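Local coordinates for sulfur oxidation protein soxB (Thermus thermophilus, PDB 2WDD), which probably hydrolyses the sulfur-sulfur bond of a cysteine S-thiosulfonate to release sulfate in the Sox sulfur-oxidation pathway, using a two-manganese centre, at residues V149-M160 with L176-L185; S162-R170 with H226-F236. One frame throughout, in Å; residues are numbered along the deposited sequence. Where two conformers were deposited one is given.

Contact 1 of 2, residues V149-M160 with L176-L185; sequences VRWQNLVGVDHM and LLGLFRGEFL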
loop_
_atom_site.group_PDB
_atom_site.type_symbol
_atom_site.label_atom_id
_atom_site.label_comp_id
_atom_site.label_asym_id
_atom_site.label_seq_id
_atom_site.Cartn_x
_atom_site.Cartn_y
_atom_site.Cartn_z
ATOM N N VAL A 149 2.699 -14.890 8.763
ATOM C CA VAL A 149 3.223 -14.754 10.125
ATOM C C VAL A 149 4.388 -15.719 10.306
ATOM O O VAL A 149 5.422 -15.365 10.881
ATOM C CB VAL A 149 2.135 -15.012 11.188
ATOM C CG1 VAL A 149 2.746 -14.948 12.590
ATOM C CG2 VAL A 149 0.988 -14.009 11.046
ATOM N N ARG A 150 4.227 -16.938 9.811
ATOM C CA ARG A 150 5.309 -17.911 9.919
ATOM C C ARG A 150 6.547 -17.409 9.195
ATOM O O ARG A 150 7.668 -17.615 9.655
ATOM C CB ARG A 150 4.883 -19.294 9.414
ATOM C CG ARG A 150 3.860 -19.954 10.329
ATOM C CD ARG A 150 3.640 -21.434 10.030
ATOM N NE ARG A 150 2.657 -22.015 10.948
ATOM C CZ ARG A 150 2.925 -22.396 12.196
ATOM N NH1 ARG A 150 4.156 -22.295 12.677
ATOM N NH2 ARG A 150 1.962 -22.888 12.965
ATOM N N TRP A 151 6.346 -16.697 8.089
ATOM C CA TRP A 151 7.478 -16.119 7.387
ATOM C C TRP A 151 8.128 -15.008 8.223
ATOM O O TRP A 151 9.357 -14.946 8.343
ATOM C CB TRP A 151 7.088 -15.599 6.002
ATOM C CG TRP A 151 8.138 -14.686 5.491
ATOM C CD1 TRP A 151 9.394 -15.040 5.074
ATOM C CD2 TRP A 151 8.110 -13.256 5.504
ATOM N NE1 TRP A 151 10.123 -13.920 4.774
ATOM C CE2 TRP A 151 9.367 -12.809 5.052
ATOM C CE3 TRP A 151 7.143 -12.307 5.853
ATOM C CZ2 TRP A 151 9.674 -11.453 4.911
ATOM C CZ3 TRP A 151 7.451 -10.963 5.717
ATOM C CH2 TRP A 151 8.710 -10.550 5.260
ATOM N N GLN A 152 7.316 -14.143 8.832
ATOM C CA GLN A 152 7.882 -13.084 9.667
ATOM C C GLN A 152 8.773 -13.711 10.738
ATOM O O GLN A 152 9.839 -13.185 11.074
ATOM C CB GLN A 152 6.781 -12.271 10.348
ATOM C CG GLN A 152 6.050 -11.272 9.459
ATOM C CD GLN A 152 4.895 -10.627 10.205
ATOM O OE1 GLN A 152 4.045 -11.323 10.758
ATOM N NE2 GLN A 152 4.888 -9.303 10.276
ATOM N N ASN A 153 8.336 -14.857 11.253
ATOM C CA ASN A 153 9.087 -15.557 12.289
ATOM C C ASN A 153 10.410 -16.124 11.768
ATOM O O ASN A 153 11.401 -16.165 12.502
ATOM C CB ASN A 153 8.230 -16.664 12.902
ATOM C CG ASN A 153 7.159 -16.122 13.826
ATOM O OD1 ASN A 153 7.162 -14.939 14.170
ATOM N ND2 ASN A 153 6.228 -16.983 14.226
ATOM N N LEU A 154 10.432 -16.565 10.512
ATOM C CA LEU A 154 11.662 -17.074 9.923
ATOM C C LEU A 154 12.672 -15.932 9.759
ATOM O O LEU A 154 13.856 -16.088 10.054
ATOM C CB LEU A 154 11.397 -17.730 8.568
ATOM C CG LEU A 154 10.671 -19.071 8.588
ATOM C CD1 LEU A 154 10.296 -19.499 7.174
ATOM C CD2 LEU A 154 11.554 -20.123 9.261
ATOM N N VAL A 155 12.211 -14.775 9.285
ATOM C CA VAL A 155 13.131 -13.653 9.134
ATOM C C VAL A 155 13.528 -13.070 10.492
ATOM O O VAL A 155 14.696 -12.748 10.716
ATOM C CB VAL A 155 12.604 -12.576 8.162
ATOM C CG1 VAL A 155 11.139 -12.298 8.403
ATOM C CG2 VAL A 155 13.427 -11.295 8.289
ATOM N N GLY A 156 12.569 -12.989 11.411
ATOM C CA GLY A 156 12.785 -12.444 12.740
ATOM C C GLY A 156 12.416 -10.969 12.804
ATOM O O GLY A 156 13.283 -10.106 12.886
ATOM N N VAL A 157 11.122 -10.675 12.735
ATOM C CA VAL A 157 10.641 -9.297 12.772
ATOM C C VAL A 157 10.499 -8.856 14.223
ATOM O O VAL A 157 9.842 -9.534 15.014
ATOM C CB VAL A 157 9.288 -9.182 12.041
ATOM C CG1 VAL A 157 8.685 -7.787 12.228
ATOM C CG2 VAL A 157 9.446 -9.532 10.564
ATOM N N ASP A 158 11.115 -7.736 14.593
ATOM C CA ASP A 158 11.055 -7.280 15.980
ATOM C C ASP A 158 9.743 -6.606 16.357
ATOM O O ASP A 158 9.241 -6.785 17.468
ATOM C CB ASP A 158 12.206 -6.334 16.272
ATOM C CG ASP A 158 13.541 -7.024 16.211
ATOM O OD1 ASP A 158 13.760 -7.971 16.999
ATOM O OD2 ASP A 158 14.343 -6.681 15.328
ATOM N N HIS A 159 9.209 -5.793 15.452
ATOM C CA HIS A 159 7.952 -5.101 15.708
ATOM C C HIS A 159 7.144 -4.975 14.433
ATOM O O HIS A 159 7.699 -4.966 13.334
ATOM C CB HIS A 159 8.198 -3.675 16.200
ATOM C CG HIS A 159 8.881 -3.597 17.529
ATOM N ND1 HIS A 159 8.321 -4.109 18.682
ATOM C CD2 HIS A 159 10.051 -3.022 17.898
ATOM C CE1 HIS A 159 9.131 -3.874 19.701
ATOM N NE2 HIS A 159 10.181 -3.209 19.254
ATOM N N MET A 160 5.831 -4.827 14.595
ATOM C CA MET A 160 4.960 -4.521 13.473
ATOM C C MET A 160 3.796 -3.695 13.992
ATOM O O MET A 160 3.512 -3.669 15.207
ATOM C CB MET A 160 4.446 -5.773 12.759
ATOM C CG MET A 160 3.161 -6.349 13.336
ATOM S SD MET A 160 2.556 -7.808 12.367
ATOM C CE MET A 160 1.677 -6.979 11.007
ATOM N N LEU A 176 -3.278 -15.007 15.501
ATOM C CA LEU A 176 -2.027 -14.799 14.799
ATOM C C LEU A 176 -0.982 -14.066 15.630
ATOM O O LEU A 176 0.208 -14.326 15.495
ATOM C CB LEU A 176 -2.267 -14.104 13.458
ATOM C CG LEU A 176 -2.996 -14.984 12.438
ATOM C CD1 LEU A 176 -3.242 -14.204 11.142
ATOM C CD2 LEU A 176 -2.177 -16.242 12.176
ATOM N N LEU A 177 -1.431 -13.180 16.510
ATOM C CA LEU A 177 -0.504 -12.460 17.380
ATOM C C LEU A 177 0.118 -13.443 18.369
ATOM O O LEU A 177 1.227 -13.227 18.858
ATOM C CB LEU A 177 -1.211 -11.306 18.086
ATOM C CG LEU A 177 -1.413 -10.069 17.200
ATOM C CD1 LEU A 177 -2.164 -8.956 17.927
ATOM C CD2 LEU A 177 -0.086 -9.560 16.663
ATOM N N GLY A 178 -0.584 -14.541 18.638
ATOM C CA GLY A 178 -0.038 -15.559 19.517
ATOM C C GLY A 178 1.131 -16.242 18.831
ATOM O O GLY A 178 2.118 -16.618 19.471
ATOM N N LEU A 179 1.019 -16.410 17.517
ATOM C CA LEU A 179 2.059 -17.052 16.732
ATOM C C LEU A 179 3.234 -16.110 16.439
ATOM O O LEU A 179 4.381 -16.529 16.439
ATOM C CB LEU A 179 1.476 -17.606 15.423
ATOM C CG LEU A 179 2.441 -18.259 14.428
ATOM C CD1 LEU A 179 3.036 -19.549 15.022
ATOM C CD2 LEU A 179 1.713 -18.556 13.117
ATOM N N PHE A 180 2.926 -14.848 16.159
ATOM C CA PHE A 180 3.930 -13.818 15.874
ATOM C C PHE A 180 4.950 -13.689 17.015
ATOM O O PHE A 180 4.585 -13.388 18.144
ATOM C CB PHE A 180 3.191 -12.491 15.650
ATOM C CG PHE A 180 4.082 -11.335 15.268
ATOM C CD1 PHE A 180 4.921 -11.418 14.174
ATOM C CD2 PHE A 180 4.054 -10.155 16.005
ATOM C CE1 PHE A 180 5.722 -10.339 13.815
ATOM C CE2 PHE A 180 4.852 -9.080 15.657
ATOM C CZ PHE A 180 5.680 -9.168 14.561
ATOM N N ARG A 181 6.230 -13.905 16.711
ATOM C CA ARG A 181 7.272 -13.850 17.740
ATOM C C ARG A 181 7.789 -12.444 18.019
ATOM O O ARG A 181 8.450 -12.202 19.026
ATOM C CB ARG A 181 8.409 -14.816 17.422
ATOM C CG ARG A 181 7.990 -16.283 17.512
ATOM C CD ARG A 181 9.043 -17.210 16.929
ATOM N NE ARG A 181 10.359 -16.979 17.520
ATOM C CZ ARG A 181 10.762 -17.510 18.668
ATOM N NH1 ARG A 181 9.953 -18.310 19.349
ATOM N NH2 ARG A 181 11.976 -17.241 19.136
ATOM N N GLY A 182 7.470 -11.505 17.139
ATOM C CA GLY A 182 7.859 -10.129 17.355
ATOM C C GLY A 182 6.896 -9.527 18.356
ATOM O O GLY A 182 6.011 -10.225 18.883
ATOM N N GLU A 183 7.063 -8.238 18.631
ATOM C CA GLU A 183 6.192 -7.526 19.550
ATOM C C GLU A 183 5.327 -6.514 18.804
ATOM O O GLU A 183 5.834 -5.544 18.246
ATOM C CB GLU A 183 6.979 -6.824 20.662
ATOM C CG GLU A 183 6.050 -6.062 21.585
ATOM C CD GLU A 183 6.746 -5.408 22.749
ATOM O OE1 GLU A 183 6.035 -5.012 23.688
ATOM O OE2 GLU A 183 7.984 -5.271 22.718
ATOM N N PHE A 184 4.018 -6.741 18.820
ATOM C CA PHE A 184 3.065 -5.852 18.161
ATOM C C PHE A 184 2.903 -4.576 18.982
ATOM O O PHE A 184 2.719 -4.637 20.199
ATOM C CB PHE A 184 1.703 -6.561 18.025
ATOM C CG PHE A 184 0.689 -5.783 17.228
ATOM C CD1 PHE A 184 0.591 -5.960 15.860
ATOM C CD2 PHE A 184 -0.146 -4.861 17.839
ATOM C CE1 PHE A 184 -0.312 -5.231 15.107
ATOM C CE2 PHE A 184 -1.056 -4.123 17.096
ATOM C CZ PHE A 184 -1.139 -4.311 15.724
ATOM N N LEU A 185 2.985 -3.424 18.321
ATOM C CA LEU A 185 2.848 -2.135 18.997
ATOM C C LEU A 185 1.706 -1.322 18.401
ATOM O O LEU A 185 1.486 -1.356 17.191
ATOM C CB LEU A 185 4.138 -1.313 18.840
ATOM C CG LEU A 185 5.435 -1.914 19.363
ATOM C CD1 LEU A 185 6.620 -1.024 18.993
ATOM C CD2 LEU A 185 5.355 -2.105 20.880
HETATM O O HOH W 1 11.397 -15.252 15.163
#
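The F180 ring sits between M160 and the backbone of G182, at the end of the helix of a beta-alpha-beta unit whose short parallel strands are 159-160 and 183-184. M160 SD lies over one face, 4.2 Å from the F180 centroid, a Met-aromatic contact; G182 N is over the opposite face. V149 CG1 and V157 CG1 meet the ring near its plane. With CG anti to the backbone N (chi1 -177°), F180 swings its ring in between helix 146-155 and the strand. Q152, whose amide is turned 26° from the F180 ring and is held by D129 and W134, gives a weak NE2 bond to M160 SD.

Outside this core, N153 uses both ends of its amide on the turn after helix 170-179: ND2 donates to L179 O at 2.9 Å, while OD1 accepts from R181 N, also at 2.9 Å. L179 CD2 rests over the R150 guanidinium, which is salt-bridged to E146. Beyond the strand, L185 CD1 packs over the H159 ring, 3.7 Å from its centroid. NE2 of that histidine is hydrogen-bonded to H205, and its ND1 donates to E183 O at 2.9 Å, with the oxygen 3° out of the ring plane.

Contact 2 of 2, residues S162-R170 with H226-F236; sequences SHWEWTLGR and HPESFTEGLSF. With MN (manganese (II) ion), chain H; TBU (tertiary-butyl alcohol), chain E.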
loop_
_atom_site.group_PDB
_atom_site.type_symbol
_atom_site.label_atom_id
_atom_site.label_comp_id
_atom_site.label_asym_id
_atom_site.label_seq_id
_atom_site.Cartn_x
_atom_site.Cartn_y
_atom_site.Cartn_z
ATOM N N SER A 162 -0.264 -2.142 12.268
ATOM C CA SER A 162 -1.309 -2.746 11.451
ATOM C C SER A 162 -2.288 -1.842 10.724
ATOM O O SER A 162 -2.436 -0.667 11.026
ATOM C CB SER A 162 -2.135 -3.657 12.362
ATOM O OG SER A 162 -2.954 -2.867 13.221
ATOM N N HIS A 163 -2.991 -2.467 9.783
ATOM C CA HIS A 163 -4.089 -1.867 9.050
ATOM C C HIS A 163 -4.956 -2.985 8.460
ATOM O O HIS A 163 -5.930 -3.419 9.101
ATOM C CB HIS A 163 -3.642 -0.874 7.983
ATOM C CG HIS A 163 -4.753 -0.444 7.070
ATOM N ND1 HIS A 163 -4.523 0.161 5.854
ATOM C CD2 HIS A 163 -6.098 -0.582 7.173
ATOM C CE1 HIS A 163 -5.677 0.393 5.251
ATOM N NE2 HIS A 163 -6.651 -0.056 6.028
ATOM N N TRP A 164 -4.582 -3.497 7.281
ATOM C CA TRP A 164 -5.383 -4.548 6.632
ATOM C C TRP A 164 -5.439 -5.855 7.401
ATOM O O TRP A 164 -6.297 -6.689 7.140
ATOM C CB TRP A 164 -4.936 -4.798 5.186
ATOM C CG TRP A 164 -5.507 -3.798 4.221
ATOM C CD1 TRP A 164 -5.001 -2.564 3.914
ATOM C CD2 TRP A 164 -6.652 -3.979 3.392
ATOM N NE1 TRP A 164 -5.795 -1.943 2.974
ATOM C CE2 TRP A 164 -6.816 -2.799 2.637
ATOM C CE3 TRP A 164 -7.583 -5.014 3.244
ATOM C CZ2 TRP A 164 -7.886 -2.620 1.757
ATOM C CZ3 TRP A 164 -8.635 -4.833 2.356
ATOM C CH2 TRP A 164 -8.776 -3.647 1.631
ATOM N N GLU A 165 -4.530 -6.027 8.354
ATOM C CA GLU A 165 -4.517 -7.213 9.200
ATOM C C GLU A 165 -5.909 -7.443 9.783
ATOM O O GLU A 165 -6.377 -8.586 9.900
ATOM C CB GLU A 165 -3.565 -6.951 10.373
ATOM C CG GLU A 165 -2.094 -7.231 10.072
ATOM C CD GLU A 165 -1.451 -6.281 9.060
ATOM O OE1 GLU A 165 -1.847 -5.094 8.992
ATOM O OE2 GLU A 165 -0.487 -6.734 8.402
ATOM N N TRP A 166 -6.564 -6.353 10.160
ATOM C CA TRP A 166 -7.873 -6.459 10.787
ATOM C C TRP A 166 -8.985 -7.009 9.912
ATOM O O TRP A 166 -10.060 -7.315 10.427
ATOM C CB TRP A 166 -8.271 -5.137 11.424
ATOM C CG TRP A 166 -7.311 -4.781 12.522
ATOM C CD1 TRP A 166 -6.215 -3.975 12.416
ATOM C CD2 TRP A 166 -7.269 -5.347 13.839
ATOM N NE1 TRP A 166 -5.503 -3.984 13.596
ATOM C CE2 TRP A 166 -6.132 -4.814 14.487
ATOM C CE3 TRP A 166 -8.088 -6.241 14.540
ATOM C CZ2 TRP A 166 -5.812 -5.117 15.812
ATOM C CZ3 TRP A 166 -7.748 -6.566 15.846
ATOM C CH2 TRP A 166 -6.627 -5.995 16.471
ATOM N N THR A 167 -8.747 -7.125 8.604
ATOM C CA THR A 167 -9.775 -7.673 7.718
ATOM C C THR A 167 -9.850 -9.187 7.859
ATOM O O THR A 167 -10.686 -9.835 7.228
ATOM C CB THR A 167 -9.622 -7.219 6.252
ATOM O OG1 THR A 167 -8.404 -7.723 5.705
ATOM C CG2 THR A 167 -9.658 -5.698 6.153
ATOM N N LEU A 168 -8.993 -9.741 8.714
ATOM C CA LEU A 168 -9.045 -11.167 9.023
ATOM C C LEU A 168 -10.032 -11.361 10.173
ATOM O O LEU A 168 -10.406 -12.490 10.486
ATOM C CB LEU A 168 -7.676 -11.695 9.450
ATOM C CG LEU A 168 -6.609 -11.722 8.352
ATOM C CD1 LEU A 168 -5.248 -12.025 8.944
ATOM C CD2 LEU A 168 -6.963 -12.725 7.265
ATOM N N GLY A 169 -10.431 -10.261 10.803
ATOM C CA GLY A 169 -11.323 -10.275 11.953
ATOM C C GLY A 169 -10.523 -10.262 13.250
ATOM O O GLY A 169 -9.419 -10.795 13.299
ATOM N N ARG A 170 -11.090 -9.662 14.297
ATOM C CA ARG A 170 -10.393 -9.569 15.577
ATOM C C ARG A 170 -9.945 -10.917 16.129
ATOM O O ARG A 170 -8.823 -11.041 16.622
ATOM C CB ARG A 170 -11.214 -8.794 16.608
ATOM C CG ARG A 170 -10.456 -8.459 17.882
ATOM C CD ARG A 170 -11.416 -8.071 18.993
ATOM N NE ARG A 170 -10.729 -7.808 20.254
ATOM C CZ ARG A 170 -11.171 -6.961 21.177
ATOM N NH1 ARG A 170 -10.487 -6.780 22.299
ATOM N NH2 ARG A 170 -12.297 -6.291 20.975
ATOM N N HIS A 226 -13.348 -0.586 6.242
ATOM C CA HIS A 226 -13.576 -2.016 6.105
ATOM C C HIS A 226 -14.840 -2.383 6.853
ATOM O O HIS A 226 -15.308 -1.605 7.678
ATOM C CB HIS A 226 -12.400 -2.769 6.714
ATOM C CG HIS A 226 -11.073 -2.290 6.214
ATOM N ND1 HIS A 226 -10.603 -2.609 4.958
ATOM C CD2 HIS A 226 -10.160 -1.446 6.755
ATOM C CE1 HIS A 226 -9.447 -1.998 4.754
ATOM N NE2 HIS A 226 -9.150 -1.293 5.832
ATOM N N PRO A 227 -15.378 -3.589 6.603
ATOM C CA PRO A 227 -16.596 -4.015 7.308
ATOM C C PRO A 227 -16.451 -3.793 8.804
ATOM O O PRO A 227 -15.436 -4.157 9.398
ATOM C CB PRO A 227 -16.672 -5.506 6.980
ATOM C CG PRO A 227 -16.137 -5.570 5.564
ATOM C CD PRO A 227 -15.018 -4.519 5.519
ATOM N N GLU A 228 -17.445 -3.129 9.389
ATOM C CA GLU A 228 -17.410 -2.787 10.802
ATOM C C GLU A 228 -17.286 -4.007 11.696
ATOM O O GLU A 228 -16.696 -3.932 12.771
ATOM C CB GLU A 228 -18.653 -1.981 11.175
ATOM C CG GLU A 228 -18.749 -0.644 10.463
ATOM C CD GLU A 228 -19.564 -0.722 9.179
ATOM O OE1 GLU A 228 -19.660 -1.822 8.584
ATOM O OE2 GLU A 228 -20.114 0.321 8.772
ATOM N N SER A 229 -17.828 -5.131 11.245
ATOM C CA SER A 229 -17.804 -6.355 12.031
ATOM C C SER A 229 -16.392 -6.821 12.369
ATOM O O SER A 229 -16.172 -7.476 13.384
ATOM C CB SER A 229 -18.570 -7.466 11.310
ATOM O OG SER A 229 -17.936 -7.815 10.093
ATOM N N PHE A 230 -15.436 -6.503 11.503
ATOM C CA PHE A 230 -14.063 -6.948 11.694
ATOM C C PHE A 230 -13.398 -6.343 12.927
ATOM O O PHE A 230 -12.443 -6.920 13.451
ATOM C CB PHE A 230 -13.206 -6.578 10.481
ATOM C CG PHE A 230 -13.512 -7.373 9.237
ATOM C CD1 PHE A 230 -13.970 -8.681 9.309
ATOM C CD2 PHE A 230 -13.281 -6.821 7.991
ATOM C CE1 PHE A 230 -14.218 -9.408 8.155
ATOM C CE2 PHE A 230 -13.523 -7.540 6.839
ATOM C CZ PHE A 230 -13.992 -8.836 6.916
ATOM N N THR A 231 -13.837 -5.148 13.320
ATOM C CA THR A 231 -13.217 -4.425 14.437
ATOM C C THR A 231 -14.198 -4.005 15.531
ATOM O O THR A 231 -13.929 -3.063 16.285
ATOM C CB THR A 231 -12.457 -3.184 13.934
ATOM O OG1 THR A 231 -13.377 -2.277 13.312
ATOM C CG2 THR A 231 -11.383 -3.576 12.928
ATOM N N GLU A 232 -15.337 -4.676 15.612
ATOM C CA GLU A 232 -16.320 -4.320 16.628
ATOM C C GLU A 232 -15.707 -4.422 18.025
ATOM O O GLU A 232 -15.025 -5.393 18.343
ATOM C CB GLU A 232 -17.571 -5.193 16.505
ATOM C CG GLU A 232 -17.345 -6.666 16.766
ATOM C CD GLU A 232 -18.441 -7.527 16.160
ATOM O OE1 GLU A 232 -18.117 -8.451 15.383
ATOM O OE2 GLU A 232 -19.630 -7.255 16.436
ATOM N N GLY A 233 -15.915 -3.389 18.837
ATOM C CA GLY A 233 -15.388 -3.351 20.191
ATOM C C GLY A 233 -14.089 -2.580 20.278
ATOM O O GLY A 233 -13.609 -2.269 21.371
ATOM N N LEU A 234 -13.523 -2.258 19.119
ATOM C CA LEU A 234 -12.270 -1.515 19.071
ATOM C C LEU A 234 -12.410 -0.112 18.507
ATOM O O LEU A 234 -13.224 0.133 17.611
ATOM C CB LEU A 234 -11.269 -2.259 18.195
ATOM C CG LEU A 234 -10.948 -3.691 18.614
ATOM C CD1 LEU A 234 -10.005 -4.361 17.618
ATOM C CD2 LEU A 234 -10.353 -3.677 20.005
ATOM N N SER A 235 -11.553 0.788 18.989
ATOM C CA SER A 235 -11.434 2.135 18.449
ATOM C C SER A 235 -9.971 2.267 18.012
ATOM O O SER A 235 -9.077 1.791 18.703
ATOM C CB SER A 235 -11.726 3.191 19.502
ATOM O OG SER A 235 -11.454 4.481 18.974
ATOM N N PHE A 236 -9.739 2.900 16.864
ATOM C CA PHE A 236 -8.394 3.095 16.316
ATOM C C PHE A 236 -8.123 4.599 16.197
ATOM O O PHE A 236 -7.134 5.024 15.586
ATOM C CB PHE A 236 -8.348 2.522 14.886
ATOM C CG PHE A 236 -8.237 1.030 14.822
ATOM C CD1 PHE A 236 -7.062 0.436 14.390
ATOM C CD2 PHE A 236 -9.322 0.216 15.122
ATOM C CE1 PHE A 236 -6.949 -0.932 14.309
ATOM C CE2 PHE A 236 -9.199 -1.165 15.056
ATOM C CZ PHE A 236 -8.004 -1.735 14.667
HETATM MN MN MN H . -2.643 0.617 4.735
HETATM O O TBU E . -12.004 3.960 15.396
HETATM C C TBU E . -12.902 5.072 15.621
HETATM C C1 TBU E . -13.339 5.105 17.061
HETATM C C2 TBU E . -12.298 6.455 15.333
HETATM C C3 TBU E . -14.132 4.882 14.748
HETATM O O HOH W 2 -12.052 -4.499 23.305
HETATM O O HOH W 3 -14.204 -9.253 14.420
HETATM O O HOH W 4 -1.965 0.815 2.742
#
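H226 points the edge of its ring, CE1 foremost, at the face of W164: CE1 stands 3.3 Å above the middle of the indole, the planes 73° apart. T167 CG2 lies over a face of H226, and at its edge H163 NE2 donates to H226 NE2 at 2.8 Å, a bent bond (136°) in the plane of H226 but tilted from that of H163. A second T-shaped pair has F236 CE1 and CZ over the five-membered ring of W166, 3.5 Å from NE1; NE1 itself donates in plane to S162 OG. F230 is sandwiched, P227 CB on one face and T167 O on the other. L234 spreads its two methyls, CD1 reaching W166 CZ3 at 3.6 Å and CD2 lying over the R170 guanidinium, which pairs with E174. In the conformer given, R170 is extended from CG to NE and runs along L234 toward the E232-G233 turn.

Replacing W166 with an alanine would probably leave the F236 edge and L234 CD1 facing a gap and S162 OG without its indole donor.

H163 ND1 binds manganese at 2.2 Å, with D132, H263, H286 and a water completing the site. H226 is thus a second-shell residue: it accepts from the far nitrogen of a metal ligand, while its own ND1 bonds Y429. Held at ND1 by the metal and at NE2 by H226, the H163 imidazole is probably fixed in its rotation, and the bond to H226 might strengthen its donation to the metal.

In the fold
The two contacts interleave along the chain: 149-160, 162-170, 176-185, then 226-236, with centres 19 Å apart. Contact 1 sets helix 146-155 and strand 159-160 against the end of helix 170-179 and strand 183-184, the last at the edge of a six-stranded mixed sheet. Contact 2 begins where strand 159-160 ends: its 162-170 loop leads into helix 170-179 and meets 226-236, which follows helix 222-225. They touch directly, M160 CE on E165 OE2, F184 CZ on S162 OG and L176 CD1 on L168 CD1. The loop that supplies a manganese ligand thus lies between the sheet and helix of contact 1 and the 226-236 segment.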